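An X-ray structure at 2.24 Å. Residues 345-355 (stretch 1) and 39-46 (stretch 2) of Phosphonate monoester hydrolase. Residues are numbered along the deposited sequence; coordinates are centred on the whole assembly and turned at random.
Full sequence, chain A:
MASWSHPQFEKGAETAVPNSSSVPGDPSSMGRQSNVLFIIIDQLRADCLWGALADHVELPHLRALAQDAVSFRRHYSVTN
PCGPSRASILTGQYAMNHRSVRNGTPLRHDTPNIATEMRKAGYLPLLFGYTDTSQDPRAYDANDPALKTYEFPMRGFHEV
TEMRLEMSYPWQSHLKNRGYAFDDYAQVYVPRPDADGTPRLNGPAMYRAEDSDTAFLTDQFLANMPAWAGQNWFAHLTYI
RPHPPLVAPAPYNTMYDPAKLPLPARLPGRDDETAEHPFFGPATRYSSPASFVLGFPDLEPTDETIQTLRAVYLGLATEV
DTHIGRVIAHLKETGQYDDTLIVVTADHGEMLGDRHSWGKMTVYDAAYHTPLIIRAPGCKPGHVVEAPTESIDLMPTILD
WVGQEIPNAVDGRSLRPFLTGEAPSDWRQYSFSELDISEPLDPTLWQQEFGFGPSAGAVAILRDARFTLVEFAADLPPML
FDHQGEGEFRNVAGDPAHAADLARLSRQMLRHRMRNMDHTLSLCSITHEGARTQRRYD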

ATOM      1  N   THR A 345     -22.130  27.267  -2.818  1.00 17.39           N
ATOM      2  CA  THR A 345     -21.497  27.636  -4.075  1.00 16.82           C
ATOM      3  C   THR A 345     -22.098  26.826  -5.243  1.00 19.91           C
ATOM      4  O   THR A 345     -22.953  25.969  -5.038  1.00 17.74           O
ATOM      5  CB  THR A 345     -19.939  27.412  -3.952  1.00 18.09           C
ATOM      6  OG1 THR A 345     -19.269  28.094  -5.018  1.00 16.78           O
ATOM      7  CG2 THR A 345     -19.537  25.928  -3.910  1.00 10.77           C
ATOM      8  N   ALA A 346     -21.609  27.095  -6.463  1.00 17.20           N
ATOM      9  CA  ALA A 346     -21.859  26.316  -7.665  1.00 16.62           C
ATOM     10  C   ALA A 346     -20.488  25.818  -8.129  1.00 22.56           C
ATOM     11  O   ALA A 346     -19.481  26.481  -7.872  1.00 23.15           O
ATOM     12  CB  ALA A 346     -22.531  27.147  -8.744  1.00 16.80           C
ATOM     13  N   ASP A 347     -20.445  24.642  -8.765  1.00 18.78           N
ATOM     14  CA  ASP A 347     -19.221  24.026  -9.276  1.00 17.29           C
ATOM     15  C   ASP A 347     -18.630  24.787 -10.487  1.00 17.58           C
ATOM     16  O   ASP A 347     -17.427  25.014 -10.554  1.00 17.43           O
ATOM     17  CB  ASP A 347     -19.511  22.565  -9.626  1.00 19.06           C
ATOM     18  CG  ASP A 347     -18.295  21.801 -10.041  1.00 36.25           C
ATOM     19  OD1 ASP A 347     -17.606  21.269  -9.157  1.00 37.01           O
ATOM     20  OD2 ASP A 347     -18.043  21.716 -11.252  1.00 49.12           O
ATOM     21  N   HIS A 348     -19.489  25.183 -11.412  1.00 13.20           N
ATOM     22  CA  HIS A 348     -19.200  25.900 -12.652  1.00 12.52           C
ATOM     23  C   HIS A 348     -20.484  26.639 -13.054  1.00 16.90           C
ATOM     24  O   HIS A 348     -21.525  26.504 -12.410  1.00 13.94           O
ATOM     25  CB  HIS A 348     -18.786  24.914 -13.793  1.00 12.15           C
ATOM     26  CG  HIS A 348     -19.748  23.774 -13.962  1.00 14.61           C
ATOM     27  ND1 HIS A 348     -19.536  22.564 -13.338  1.00 16.18           N
ATOM     28  CD2 HIS A 348     -20.951  23.739 -14.578  1.00 16.71           C
ATOM     29  CE1 HIS A 348     -20.615  21.837 -13.576  1.00 16.02           C
ATOM     30  NE2 HIS A 348     -21.482  22.493 -14.344  1.00 16.33           N
ATOM     31  N   GLY A 349     -20.370  27.406 -14.133  1.00 15.04           N
ATOM     32  CA  GLY A 349     -21.453  28.157 -14.723  1.00 13.51           C
ATOM     33  C   GLY A 349     -22.072  27.456 -15.917  1.00 16.00           C
ATOM     34  O   GLY A 349     -21.919  26.247 -16.116  1.00 13.29           O
ATOM     35  N   GLU A 350     -22.798  28.237 -16.708  1.00 13.69           N
ATOM     36  CA  GLU A 350     -23.597  27.788 -17.833  1.00 13.24           C
ATOM     37  C   GLU A 350     -23.692  28.964 -18.786  1.00 17.71           C
ATOM     38  O   GLU A 350     -24.079  30.036 -18.339  1.00 15.96           O
ATOM     39  CB  GLU A 350     -25.016  27.437 -17.290  1.00 13.74           C
ATOM     40  CG  GLU A 350     -26.073  27.075 -18.321  1.00 13.04           C
ATOM     41  CD  GLU A 350     -25.625  26.154 -19.433  1.00 19.48           C
ATOM     42  OE1 GLU A 350     -25.186  25.033 -19.116  1.00 21.31           O
ATOM     43  OE2 GLU A 350     -25.603  26.591 -20.605  1.00 19.20           O
ATOM     44  N   MET A 351     -23.339  28.779 -20.082  1.00 15.35           N
ATOM     45  CA  MET A 351     -23.438  29.863 -21.090  1.00 15.06           C
ATOM     46  C   MET A 351     -24.869  30.333 -21.307  1.00 20.87           C
ATOM     47  O   MET A 351     -25.105  31.535 -21.407  1.00 22.77           O
ATOM     48  CB  MET A 351     -22.755  29.493 -22.404  1.00 16.26           C
ATOM     49  CG  MET A 351     -21.247  29.421 -22.268  1.00 18.90           C
ATOM     50  SD  MET A 351     -20.445  30.906 -21.596  1.00 22.44           S
ATOM     51  CE  MET A 351     -20.717  32.101 -22.969  1.00 18.85           C
ATOM     52  N   LEU A 352     -25.826  29.387 -21.330  1.00 16.98           N
ATOM     53  CA  LEU A 352     -27.263  29.636 -21.440  1.00 16.75           C
ATOM     54  C   LEU A 352     -27.669  30.439 -22.704  1.00 21.36           C
ATOM     55  O   LEU A 352     -28.572  31.283 -22.670  1.00 18.28           O
ATOM     56  CB  LEU A 352     -27.763  30.283 -20.136  1.00 16.59           C
ATOM     57  CG  LEU A 352     -29.167  29.942 -19.696  1.00 20.40           C
ATOM     58  CD1 LEU A 352     -29.247  28.515 -19.189  1.00 18.88           C
ATOM     59  CD2 LEU A 352     -29.652  30.931 -18.646  1.00 21.89           C
ATOM     60  N   GLY A 353     -26.992  30.147 -23.815  1.00 19.18           N
ATOM     61  CA  GLY A 353     -27.273  30.811 -25.083  1.00 19.33           C
ATOM     62  C   GLY A 353     -26.351  31.978 -25.350  1.00 21.00           C
ATOM     63  O   GLY A 353     -26.285  32.457 -26.483  1.00 20.82           O
ATOM     64  N   ASP A 354     -25.653  32.464 -24.292  1.00 16.03           N
ATOM     65  CA  ASP A 354     -24.707  33.569 -24.408  1.00 15.35           C
ATOM     66  C   ASP A 354     -23.631  33.173 -25.395  1.00 19.26           C
ATOM     67  O   ASP A 354     -23.126  32.048 -25.320  1.00 18.85           O
ATOM     68  CB  ASP A 354     -24.064  33.925 -23.041  1.00 15.94           C
ATOM     69  CG  ASP A 354     -24.925  34.752 -22.099  1.00 19.19           C
ATOM     70  OD1 ASP A 354     -26.097  35.017 -22.440  1.00 16.97           O
ATOM     71  OD2 ASP A 354     -24.429  35.123 -21.013  1.00 23.71           O
ATOM     72  N   ARG A 355     -23.304  34.086 -26.344  1.00 15.85           N
ATOM     73  CA  ARG A 355     -22.254  33.921 -27.367  1.00 14.64           C
ATOM     74  C   ARG A 355     -22.502  32.712 -28.292  1.00 17.65           C
ATOM     75  O   ARG A 355     -21.551  32.048 -28.719  1.00 17.10           O
ATOM     76  CB  ARG A 355     -20.840  33.868 -26.717  1.00 12.46           C
ATOM     77  CG  ARG A 355     -20.591  34.903 -25.611  1.00 10.10           C
ATOM     78  CD  ARG A 355     -20.866  36.336 -26.075  1.00 13.49           C
ATOM     79  NE  ARG A 355     -20.018  36.694 -27.220  1.00 12.49           N
ATOM     80  CZ  ARG A 355     -18.789  37.188 -27.124  1.00 17.90           C
ATOM     81  NH1 ARG A 355     -18.250  37.425 -25.933  1.00  9.21           N
ATOM     82  NH2 ARG A 355     -18.094  37.464 -28.216  1.00 18.64           N
TER
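Stretch 2 (39-46) IIIDQLRA

Residues 39-46 run alongside residues 345-355 in the same direction, first as a neighbouring β-strand and then as loop. Ile39 to Ile41 form the end of a strand that pairs in parallel with Thr345 and Ala346, so that Thr345 lies beside Ile40 (CA to CA 5.2 Å) and Ala346 beside Ile41 (CA to CA 4.7 Å). Beyond the strands both chains continue as loop; Gln43 takes a left-handed backbone conformation (phi/psi 68/14) and its CA comes within 4.8 Å of Gly349 CA. Together the two stretches bury 703 Å², counting both sides.

The pairing rests on backbone hydrogen bonds. Thr345 N donates to Ile39 O (3.2 Å), and Ile41 N donates to Thr345 O (2.9 Å) in a nearly linear bond. Thr345 thus bridges the two residues that flank Ile40, as expected of a parallel ladder. A weak bond from Asp347 N to Ile41 O (3.4 Å) carries the pattern just past the strand end. Two of these carbonyls also accept CA-H...O contacts, from Ile40 CA to Thr345 O (3.4 Å) and from Ala346 CA to Ile41 O (3.0 Å).

Apolar contacts are modest and only partly follow this register. Thr345 and Ile40 project from one face of the sheet, with Thr345 CG2 3.9 Å from Ile40 CG1, while Ile40 CG2 also reaches Asp347 CB at 4.0 Å. Ala346 and Ile41 project from the other face; there Ala346 CB meets Leu44 CB at 4.3 Å and lies 3.4 Å from Leu44 O.

Polar side chains dominate the loop. Asp42 points away at its CB, yet its carboxylate turns back to bring OD1 within 3.1 Å of His348 NE2. Through the other ring nitrogen, His348 ND1 donates to Asp347 OD2 (2.7 Å), which helps to orient the ring. Gln43 packs against Gly349, its CG 3.3 Å from Gly349 O, and its amide group lies between His348 and Glu350.

Arg45 has the largest area covered by the other stretch. Its side chain reaches into the bend formed by Glu350 to Asp354, where a type I' turn from Met351 to Asp354 is closed by a hydrogen bond from Asp354 N to Met351 O (3.1 Å). Arg45 NH1 donates to Glu350 O (2.9 Å) and lies 2.7 Å from Met351 O. Arg45 NH2 forms a salt bridge with Asp354 OD2 (2.9 Å), so the guanidinium links carbonyl and carboxylate oxygens around the turn.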

ATOM      1  N   ILE A  39     -22.925  22.895   0.664  1.00 17.88           N
ATOM      2  CA  ILE A  39     -23.883  22.730  -0.435  1.00 16.84           C
ATOM      3  C   ILE A  39     -23.247  23.219  -1.728  1.00 20.13           C
ATOM      4  O   ILE A  39     -22.724  24.338  -1.771  1.00 19.82           O
ATOM      5  CB  ILE A  39     -25.299  23.389  -0.230  1.00 19.13           C
ATOM      6  CG1 ILE A  39     -25.947  22.977   1.092  1.00 18.52           C
ATOM      7  CG2 ILE A  39     -26.259  23.096  -1.449  1.00 18.44           C
ATOM      8  CD1 ILE A  39     -27.239  23.783   1.413  1.00 17.14           C
ATOM      9  N   ILE A  40     -23.356  22.383  -2.784  1.00 14.76           N
ATOM     10  CA  ILE A  40     -22.901  22.671  -4.133  1.00 14.03           C
ATOM     11  C   ILE A  40     -24.076  22.466  -5.092  1.00 20.11           C
ATOM     12  O   ILE A  40     -24.612  21.351  -5.209  1.00 17.98           O
ATOM     13  CB  ILE A  40     -21.614  21.866  -4.568  1.00 15.99           C
ATOM     14  CG1 ILE A  40     -20.419  22.154  -3.630  1.00 14.99           C
ATOM     15  CG2 ILE A  40     -21.255  22.155  -6.054  1.00 16.06           C
ATOM     16  CD1 ILE A  40     -19.175  21.349  -3.902  1.00 14.20           C
ATOM     17  N   ILE A  41     -24.476  23.557  -5.758  1.00 18.33           N
ATOM     18  CA  ILE A  41     -25.536  23.557  -6.761  1.00 18.01           C
ATOM     19  C   ILE A  41     -24.776  23.397  -8.089  1.00 22.70           C
ATOM     20  O   ILE A  41     -23.799  24.098  -8.309  1.00 22.15           O
ATOM     21  CB  ILE A  41     -26.393  24.872  -6.717  1.00 20.83           C
ATOM     22  CG1 ILE A  41     -27.064  25.079  -5.347  1.00 19.98           C
ATOM     23  CG2 ILE A  41     -27.459  24.901  -7.836  1.00 21.52           C
ATOM     24  CD1 ILE A  41     -27.545  26.547  -5.085  1.00 19.13           C
ATOM     25  N   ASP A  42     -25.180  22.448  -8.937  1.00 19.13           N
ATOM     26  CA  ASP A  42     -24.539  22.257 -10.228  1.00 18.29           C
ATOM     27  C   ASP A  42     -25.139  23.275 -11.236  1.00 26.38           C
ATOM     28  O   ASP A  42     -26.374  23.457 -11.296  1.00 26.91           O
ATOM     29  CB  ASP A  42     -24.764  20.818 -10.729  1.00 18.08           C
ATOM     30  CG  ASP A  42     -23.637  20.207 -11.542  1.00 24.52           C
ATOM     31  OD1 ASP A  42     -23.397  20.679 -12.669  1.00 27.31           O
ATOM     32  OD2 ASP A  42     -23.034  19.207 -11.075  1.00 23.65           O
ATOM     33  N   GLN A  43     -24.242  23.961 -11.984  1.00 22.09           N
ATOM     34  CA  GLN A  43     -24.518  24.868 -13.106  1.00 20.26           C
ATOM     35  C   GLN A  43     -25.228  26.192 -12.841  1.00 22.31           C
ATOM     36  O   GLN A  43     -25.637  26.824 -13.808  1.00 22.48           O
ATOM     37  CB  GLN A  43     -25.156  24.090 -14.280  1.00 21.22           C
ATOM     38  CG  GLN A  43     -24.399  24.194 -15.588  1.00 29.61           C
ATOM     39  CD  GLN A  43     -24.499  22.955 -16.453  1.00 33.25           C
ATOM     40  OE1 GLN A  43     -25.205  22.923 -17.457  1.00 26.71           O
ATOM     41  NE2 GLN A  43     -23.769  21.910 -16.105  1.00 16.64           N
ATOM     42  N   LEU A  44     -25.345  26.648 -11.572  1.00 18.18           N
ATOM     43  CA  LEU A  44     -25.974  27.941 -11.246  1.00 16.38           C
ATOM     44  C   LEU A  44     -25.044  29.146 -11.527  1.00 20.66           C
ATOM     45  O   LEU A  44     -23.952  29.232 -10.957  1.00 20.68           O
ATOM     46  CB  LEU A  44     -26.569  27.983  -9.814  1.00 15.28           C
ATOM     47  CG  LEU A  44     -27.473  29.209  -9.446  1.00 17.95           C
ATOM     48  CD1 LEU A  44     -28.744  29.256 -10.261  1.00 16.40           C
ATOM     49  CD2 LEU A  44     -27.785  29.255  -7.954  1.00 17.67           C
ATOM     50  N   ARG A  45     -25.473  30.058 -12.432  1.00 16.53           N
ATOM     51  CA  ARG A  45     -24.692  31.246 -12.811  1.00 16.19           C
ATOM     52  C   ARG A  45     -24.628  32.231 -11.665  1.00 19.38           C
ATOM     53  O   ARG A  45     -25.605  32.358 -10.928  1.00 18.16           O
ATOM     54  CB  ARG A  45     -25.319  31.954 -14.028  1.00 16.81           C
ATOM     55  CG  ARG A  45     -25.097  31.250 -15.356  1.00 25.46           C
ATOM     56  CD  ARG A  45     -26.023  31.791 -16.428  1.00 27.72           C
ATOM     57  NE  ARG A  45     -25.713  33.177 -16.776  1.00 24.59           N
ATOM     58  CZ  ARG A  45     -25.270  33.584 -17.963  1.00 29.16           C
ATOM     59  NH1 ARG A  45     -25.057  32.710 -18.935  1.00 17.95           N
ATOM     60  NH2 ARG A  45     -25.034  34.871 -18.184  1.00 10.33           N
ATOM     61  N   ALA A  46     -23.486  32.933 -11.520  1.00 16.63           N
ATOM     62  CA  ALA A  46     -23.295  33.978 -10.515  1.00 16.81           C
ATOM     63  C   ALA A  46     -24.306  35.133 -10.729  1.00 20.02           C
ATOM     64  O   ALA A  46     -24.851  35.642  -9.747  1.00 19.74           O
ATOM     65  CB  ALA A  46     -21.873  34.516 -10.574  1.00 17.49           C
TER